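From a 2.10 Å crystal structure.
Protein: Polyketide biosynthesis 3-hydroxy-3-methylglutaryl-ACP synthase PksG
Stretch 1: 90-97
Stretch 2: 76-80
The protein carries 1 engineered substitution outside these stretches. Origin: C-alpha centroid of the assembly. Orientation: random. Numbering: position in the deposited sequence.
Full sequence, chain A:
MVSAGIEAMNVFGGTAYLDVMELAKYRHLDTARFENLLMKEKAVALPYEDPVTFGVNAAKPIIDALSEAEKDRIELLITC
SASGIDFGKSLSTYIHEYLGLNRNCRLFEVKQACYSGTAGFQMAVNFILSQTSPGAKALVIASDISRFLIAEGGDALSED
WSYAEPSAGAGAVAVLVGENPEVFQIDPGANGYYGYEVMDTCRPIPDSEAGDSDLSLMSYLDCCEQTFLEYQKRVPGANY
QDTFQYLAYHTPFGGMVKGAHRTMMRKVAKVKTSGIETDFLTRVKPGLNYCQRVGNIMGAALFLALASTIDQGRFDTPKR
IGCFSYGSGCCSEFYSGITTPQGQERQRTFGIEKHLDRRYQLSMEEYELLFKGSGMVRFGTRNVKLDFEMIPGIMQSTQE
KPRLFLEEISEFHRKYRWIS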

# COMPACT_ATOMS: atom_id res chain seq x y z
N SER A 90 8.83 3.42 -2.11
CA SER A 90 7.89 4.12 -1.29
C SER A 90 8.45 5.33 -0.51
O SER A 90 9.62 5.42 -0.16
CB SER A 90 7.22 3.17 -0.27
OG SER A 90 8.11 2.90 0.75
N LEU A 91 7.55 6.23 -0.22
CA LEU A 91 7.87 7.36 0.62
C LEU A 91 8.49 6.91 1.93
O LEU A 91 9.26 7.70 2.55
CB LEU A 91 6.59 8.15 0.90
CG LEU A 91 5.98 8.82 -0.30
CD1 LEU A 91 4.56 9.38 -0.03
CD2 LEU A 91 6.95 9.94 -0.72
N SER A 92 8.08 5.74 2.43
CA SER A 92 8.52 5.27 3.73
C SER A 92 10.05 5.04 3.86
O SER A 92 10.59 5.04 4.98
CB SER A 92 7.81 3.97 4.14
OG SER A 92 6.41 4.19 4.33
N THR A 93 10.74 4.83 2.74
CA THR A 93 12.19 4.70 2.74
C THR A 93 12.90 6.02 3.21
O THR A 93 13.73 6.02 4.14
CB THR A 93 12.69 4.24 1.37
OG1 THR A 93 12.41 5.24 0.37
CG2 THR A 93 12.05 2.87 0.93
N TYR A 94 12.54 7.13 2.58
CA TYR A 94 13.03 8.46 2.96
C TYR A 94 12.56 8.89 4.35
O TYR A 94 13.36 9.41 5.13
CB TYR A 94 12.53 9.50 1.95
CG TYR A 94 13.20 9.42 0.60
CD1 TYR A 94 14.58 9.61 0.50
CD2 TYR A 94 12.50 9.13 -0.55
CE1 TYR A 94 15.21 9.55 -0.70
CE2 TYR A 94 13.13 9.08 -1.78
CZ TYR A 94 14.50 9.31 -1.84
OH TYR A 94 15.20 9.29 -3.04
N ILE A 95 11.28 8.67 4.68
CA ILE A 95 10.78 9.04 6.00
C ILE A 95 11.58 8.32 7.09
O ILE A 95 11.98 8.91 8.06
CB ILE A 95 9.31 8.69 6.24
CG1 ILE A 95 8.37 9.31 5.23
CG2 ILE A 95 8.89 9.09 7.62
CD1 ILE A 95 8.74 10.69 4.90
N HIS A 96 11.79 7.03 6.90
CA HIS A 96 12.56 6.24 7.83
C HIS A 96 14.00 6.78 8.07
O HIS A 96 14.47 6.88 9.21
CB HIS A 96 12.61 4.81 7.29
CG HIS A 96 13.49 3.90 8.05
ND1 HIS A 96 13.03 3.10 9.07
CD2 HIS A 96 14.81 3.65 7.94
CE1 HIS A 96 14.03 2.40 9.56
NE2 HIS A 96 15.11 2.70 8.88
N GLU A 97 14.69 7.11 7.00
CA GLU A 97 16.05 7.64 7.08
C GLU A 97 16.10 8.94 7.88
O GLU A 97 16.91 9.11 8.79
CB GLU A 97 16.58 7.86 5.64
CG GLU A 97 17.95 8.54 5.50
CD GLU A 97 19.13 7.66 5.92
OE1 GLU A 97 18.90 6.63 6.59
OE2 GLU A 97 20.29 7.99 5.58
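Stretch 2, residues 76-80: LLITC

Residues 76-80 form an extended strand, with phi between -135° and -104° and psi between 119° and 128°, and they pack against the helix that takes in S92 to E97 and continues beyond. The strand's N-to-C direction makes an angle of 127° with that of the helix, so the two segments cross obliquely, closer to antiparallel than to parallel. Their axes approach to 8.0 Å, and the nearest pair of CA atoms, S92 CA and T79 CA, lies 5.6 Å apart. Together the two stretches bury 280 Å².

The alternation expected of a strand decides which residues take part. The CA-to-CB bonds of L77 and T79 point toward the helix, while those of I78 and C80 point away; L77 and T79 accordingly supply nearly all of the strand's covered area, 80 and 66 Å².

T79, with chi1 at -61° (m), donates a hydrogen bond from its OG1 to S92 OG at 2.8 Å. S92 is the most covered helix residue, at 58 Å², with chi1 at -65° (m); S92 OG also lies 3.1 Å from T79 N. The methyl of T79 packs on L91, with T79 CG2 3.7 Å from L91 CB.

L77 contacts S92, I95 and H96, a set shifted toward the C-terminal side of the one that T79 meets. Its chi angles of 169° (t) and 60° (p) bring L77 CD2 to 3.3 Å from S92 O, a carbonyl already engaged by H96 N in a 3.0 Å helical hydrogen bond. The same methyl reaches the next turn: L77 CD2 is 4.0 Å from I95 CB, an apolar contact, and 3.8 Å from H96 CB. L77 CD2 thus touches three residues, S92, I95 and H96; T79 also touches three, through a hydrogen bond to S92 and contacts with L91 and I95.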

# COMPACT_ATOMS: atom_id res chain seq x y z
N LEU A 76 7.00 -0.91 12.39
CA LEU A 76 6.19 -0.82 11.18
C LEU A 76 6.10 0.63 10.81
O LEU A 76 5.64 1.41 11.61
CB LEU A 76 4.81 -1.41 11.46
CG LEU A 76 3.73 -1.43 10.38
CD1 LEU A 76 4.18 -2.19 9.15
CD2 LEU A 76 2.48 -2.10 10.93
N LEU A 77 6.57 1.01 9.64
CA LEU A 77 6.35 2.33 9.15
C LEU A 77 5.50 2.22 7.87
O LEU A 77 5.91 1.56 6.92
CB LEU A 77 7.70 3.03 8.87
CG LEU A 77 7.53 4.35 8.09
CD1 LEU A 77 6.69 5.38 8.81
CD2 LEU A 77 8.84 4.98 7.73
N ILE A 78 4.34 2.86 7.84
CA ILE A 78 3.43 2.74 6.69
C ILE A 78 3.12 4.15 6.27
O ILE A 78 2.62 4.92 7.08
CB ILE A 78 2.09 2.04 7.04
CG1 ILE A 78 2.33 0.57 7.46
CG2 ILE A 78 1.08 2.10 5.89
CD1 ILE A 78 1.05 -0.12 7.92
N THR A 79 3.39 4.47 5.01
CA THR A 79 3.03 5.75 4.48
C THR A 79 1.81 5.56 3.61
O THR A 79 1.75 4.65 2.78
CB THR A 79 4.22 6.46 3.79
OG1 THR A 79 5.26 6.67 4.75
CG2 THR A 79 3.84 7.88 3.37
N CYS A 80 0.79 6.36 3.87
CA CYS A 80 -0.48 6.29 3.14
C CYS A 80 -0.53 7.53 2.27
O CYS A 80 -0.47 8.67 2.78
CB CYS A 80 -1.62 6.30 4.09
SG CYS A 80 -1.42 5.12 5.49